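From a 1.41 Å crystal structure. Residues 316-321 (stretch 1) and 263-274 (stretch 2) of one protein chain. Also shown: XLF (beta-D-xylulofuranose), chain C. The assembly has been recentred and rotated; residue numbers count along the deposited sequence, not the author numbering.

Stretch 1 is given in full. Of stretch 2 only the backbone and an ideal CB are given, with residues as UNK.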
# COMPACT_ATOMS: atom_id res chain seq x y z
N LYS A 316 11.76 18.76 3.49
CA LYS A 316 12.01 19.29 4.82
C LYS A 316 12.04 18.17 5.85
O LYS A 316 11.41 17.13 5.67
CB LYS A 316 10.92 20.28 5.20
CG LYS A 316 9.59 19.63 5.35
CD LYS A 316 8.47 20.64 5.58
CE LYS A 316 7.15 19.88 5.71
NZ LYS A 316 5.99 20.64 5.12
N LEU A 317 12.78 18.41 6.92
CA LEU A 317 12.90 17.43 8.00
C LEU A 317 11.62 17.38 8.83
O LEU A 317 11.06 18.43 9.20
CB LEU A 317 14.06 17.86 8.90
CG LEU A 317 14.20 17.08 10.19
CD1 LEU A 317 14.72 15.70 9.83
CD2 LEU A 317 15.20 17.81 11.09
N ILE A 318 11.15 16.16 9.11
CA ILE A 318 10.00 15.96 10.01
C ILE A 318 10.52 15.21 11.23
O ILE A 318 10.86 14.02 11.14
CB ILE A 318 8.89 15.11 9.34
CG1 ILE A 318 8.49 15.70 7.99
CG2 ILE A 318 7.69 14.93 10.30
CD1 ILE A 318 7.87 17.06 8.06
N GLU A 319 10.66 15.90 12.36
CA GLU A 319 11.24 15.27 13.55
C GLU A 319 10.16 14.54 14.32
O GLU A 319 9.15 15.15 14.67
CB GLU A 319 11.87 16.33 14.47
CG GLU A 319 13.16 16.92 13.98
CD GLU A 319 13.85 17.75 15.07
OE1 GLU A 319 14.25 17.18 16.12
OE2 GLU A 319 13.99 18.97 14.86
N ARG A 320 10.36 13.25 14.57
CA ARG A 320 9.43 12.47 15.37
C ARG A 320 10.19 11.75 16.48
O ARG A 320 11.07 12.34 17.10
CB ARG A 320 8.64 11.51 14.50
CG ARG A 320 7.85 12.21 13.39
CD ARG A 320 6.80 11.28 12.85
NE ARG A 320 5.93 11.90 11.85
CZ ARG A 320 5.91 11.55 10.57
NH1 ARG A 320 6.74 10.61 10.09
NH2 ARG A 320 5.04 12.13 9.76
N GLU A 321 9.82 10.50 16.77
CA GLU A 321 10.28 9.87 18.02
C GLU A 321 11.50 8.97 17.87
O GLU A 321 12.07 8.54 18.89
CB GLU A 321 9.13 9.07 18.67
CG GLU A 321 7.95 9.91 19.17
CD GLU A 321 6.72 9.06 19.52
OE1 GLU A 321 6.54 7.97 18.93
OE2 GLU A 321 5.91 9.49 20.37
N UNK A 263 17.04 6.53 14.27
CA UNK A 263 16.69 6.14 12.88
C UNK A 263 16.06 7.35 12.20
O UNK A 263 15.19 8.02 12.77
CB UNK A 263 15.74 4.94 12.85
N UNK A 264 16.49 7.61 10.96
CA UNK A 264 15.76 8.57 10.11
C UNK A 264 15.49 7.89 8.77
O UNK A 264 16.37 7.20 8.24
CB UNK A 264 16.55 9.87 9.92
N UNK A 265 14.27 8.05 8.24
CA UNK A 265 13.91 7.50 6.92
C UNK A 265 13.83 8.58 5.85
O UNK A 265 14.50 9.62 5.94
CB UNK A 265 12.57 6.76 7.00
N UNK A 266 12.99 8.34 4.83
CA UNK A 266 12.76 9.34 3.81
C UNK A 266 11.40 9.07 3.19
O UNK A 266 11.10 7.92 2.88
CB UNK A 266 13.87 9.33 2.75
N UNK A 267 10.63 10.14 3.00
CA UNK A 267 9.36 10.18 2.25
C UNK A 267 8.28 10.97 3.01
O UNK A 267 7.50 11.69 2.41
CB UNK A 267 8.87 8.76 1.98
N UNK A 268 8.19 10.73 4.32
CA UNK A 268 6.96 11.05 5.06
C UNK A 268 5.76 10.36 4.43
O UNK A 268 4.73 11.00 4.16
CB UNK A 268 6.73 12.56 5.10
N UNK A 269 5.88 9.05 4.24
CA UNK A 269 4.70 8.26 3.88
C UNK A 269 3.97 7.76 5.15
O UNK A 269 4.48 7.87 6.28
CB UNK A 269 5.11 7.08 3.00
N UNK A 270 2.76 7.24 4.98
CA UNK A 270 1.96 7.03 6.17
C UNK A 270 2.53 5.98 7.11
O UNK A 270 2.20 5.97 8.30
CB UNK A 270 0.54 6.63 5.77
N UNK A 271 3.40 5.12 6.62
CA UNK A 271 3.91 4.05 7.47
C UNK A 271 4.72 4.60 8.64
O UNK A 271 4.78 3.98 9.72
CB UNK A 271 4.77 3.09 6.65
N UNK A 272 5.34 5.75 8.46
CA UNK A 272 6.15 6.34 9.54
C UNK A 272 5.35 6.85 10.73
O UNK A 272 5.87 6.93 11.86
CB UNK A 272 6.98 7.50 8.98
N UNK A 273 4.08 7.16 10.51
CA UNK A 273 3.22 7.65 11.57
C UNK A 273 2.41 6.51 12.15
O UNK A 273 2.01 6.48 13.32
CB UNK A 273 2.30 8.76 11.05
N UNK A 274 2.18 5.51 11.32
CA UNK A 274 1.36 4.41 11.71
C UNK A 274 2.09 3.57 12.74
O UNK A 274 1.46 3.10 13.70
CB UNK A 274 0.96 3.57 10.49
O4 XLF C . 12.98 6.08 -5.47
C4 XLF C . 12.80 6.57 -4.14
C5 XLF C . 13.02 5.40 -3.20
O5 XLF C . 11.73 5.06 -2.68
C3 XLF C . 11.36 6.98 -3.91
O3 XLF C . 11.22 8.41 -3.83
C2 XLF C . 11.06 6.32 -2.59
O2 XLF C . 11.63 7.07 -1.50
C1 XLF C . 9.58 6.08 -2.38
O1 XLF C . 9.40 5.33 -1.16

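Position 263 lies on a strand, with its CB out of reach of stretch 1. A beta-branched residue such as Ile, Val or Thr would suit the extended backbone, and stretch 1 does not choose among them. The residue is Ile-263.

Position 264 continues the strand. Its CB points sideways, and no atom of stretch 1 lies within 5.5 Å of it. Only a longer side chain could reach Leu-317 CD1, so Ile, Leu or Met would fit. It is Ile-264. With chi1 and chi2 both t, the chain is extended, and its CD1 lies 3.9 Å from Leu-317 CD1, an apolar contact.

Positions 265 and 266 are out of reach, and as far as stretch 1 goes many residues would do. They are Gly-265 and Phe-266.

Position 267 has phi 135° and psi -44°, unusual for any residue but glycine. Its CB points to the sugar's side, where hydroxyls favour a polar acceptor. It is Asp-267, despite the backbone. Its OD1 accepts from XLF O2 and its OD2 from XLF O1, both at 2.6 Å.

Position 268 has phi 56° and psi 52°, a left-handed conformation that favours Gly, Asn or Asp. Its CB points toward stretch 1, 4.6 Å from Ile-318 CG1 and 5.0 Å from Arg-320 NH2. The guanidinium asks for an acceptor, so Asn or Asp suits best. It is Asn-268. Arg-320 NH2 donates to Asn-268 OD1 at 2.7 Å, and the oxygen lies at the guanidinium edge, near its plane. Asn-268 ND2 also packs 4.2 Å from Ile-318 CG1.

Positions 269 and 270 point away, so stretch 1 leaves their side chains open. They are Ser-269 and Phe-270. The backbone still takes part: a water donates to Ser-269 O at 2.8 Å and accepts from Arg-320 NH1 at 3.0 Å.

Position 272 is helical, and its ideal CB would sit only 3.3 Å from Arg-320 NH1. That is tight for a carbon, so glycine suits best. It is Gly-272, whose C lies 4.1 Å from Arg-320 NH1.

Position 273 has its CB sideways, 4.5 Å from Arg-320 NH2. A flexible acidic chain could turn to the positive charge; a neutral polar one is also possible. It is Glu-273. Its OE1 lies 3.4 Å from Arg-320 NE in a salt bridge. The oxygen is well out of the guanidinium plane, so the link is of charges alone.

Positions 271 and 274 are helical and out of reach; many residues would do. They are Ile-271 and Leu-274.

Stretch 2, residues 263-274: IIGFDNSFIGEL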
# COMPACT_ATOMS: atom_id res chain seq x y z
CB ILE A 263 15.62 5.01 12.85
CG1 ILE A 263 15.98 3.88 13.83
CG2 ILE A 263 15.41 4.51 11.41
CD1 ILE A 263 17.15 3.07 13.44
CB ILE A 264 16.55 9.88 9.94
CG1 ILE A 264 15.81 10.86 9.01
CG2 ILE A 264 17.97 9.60 9.44
CD1 ILE A 264 16.37 12.27 9.11
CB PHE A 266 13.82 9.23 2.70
CG PHE A 266 14.10 10.52 1.94
CD1 PHE A 266 15.27 11.23 2.18
CD2 PHE A 266 13.24 10.96 0.95
CE1 PHE A 266 15.56 12.39 1.47
CE2 PHE A 266 13.51 12.13 0.24
CZ PHE A 266 14.68 12.85 0.51
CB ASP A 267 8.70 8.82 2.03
CG ASP A 267 9.38 7.97 0.97
OD1 ASP A 267 10.14 8.52 0.12
OD2 ASP A 267 9.09 6.75 0.96
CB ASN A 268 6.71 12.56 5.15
CG ASN A 268 5.67 12.90 6.21
OD1 ASN A 268 5.38 12.07 7.08
ND2 ASN A 268 5.10 14.11 6.14
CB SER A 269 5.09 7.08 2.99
OG SER A 269 5.84 6.13 3.72
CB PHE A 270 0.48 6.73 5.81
CG PHE A 270 0.24 5.37 5.19
CD1 PHE A 270 0.22 4.23 5.99
CD2 PHE A 270 -0.08 5.25 3.83
CE1 PHE A 270 -0.05 2.94 5.44
CE2 PHE A 270 -0.36 3.99 3.27
CZ PHE A 270 -0.34 2.83 4.08
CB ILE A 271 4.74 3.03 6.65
CG1 ILE A 271 5.03 1.77 7.47
CG2 ILE A 271 6.02 3.65 6.15
CD1 ILE A 271 3.77 0.92 7.69
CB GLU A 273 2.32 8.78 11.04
CG GLU A 273 1.43 9.44 12.10
CD GLU A 273 2.18 9.85 13.37
OE1 GLU A 273 3.11 10.68 13.29
OE2 GLU A 273 1.81 9.35 14.47
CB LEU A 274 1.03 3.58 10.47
CG LEU A 274 0.14 2.38 10.72
CD1 LEU A 274 -1.12 2.83 11.42
CD2 LEU A 274 -0.16 1.77 9.38
O HOH W 1 6.75 8.87 7.64
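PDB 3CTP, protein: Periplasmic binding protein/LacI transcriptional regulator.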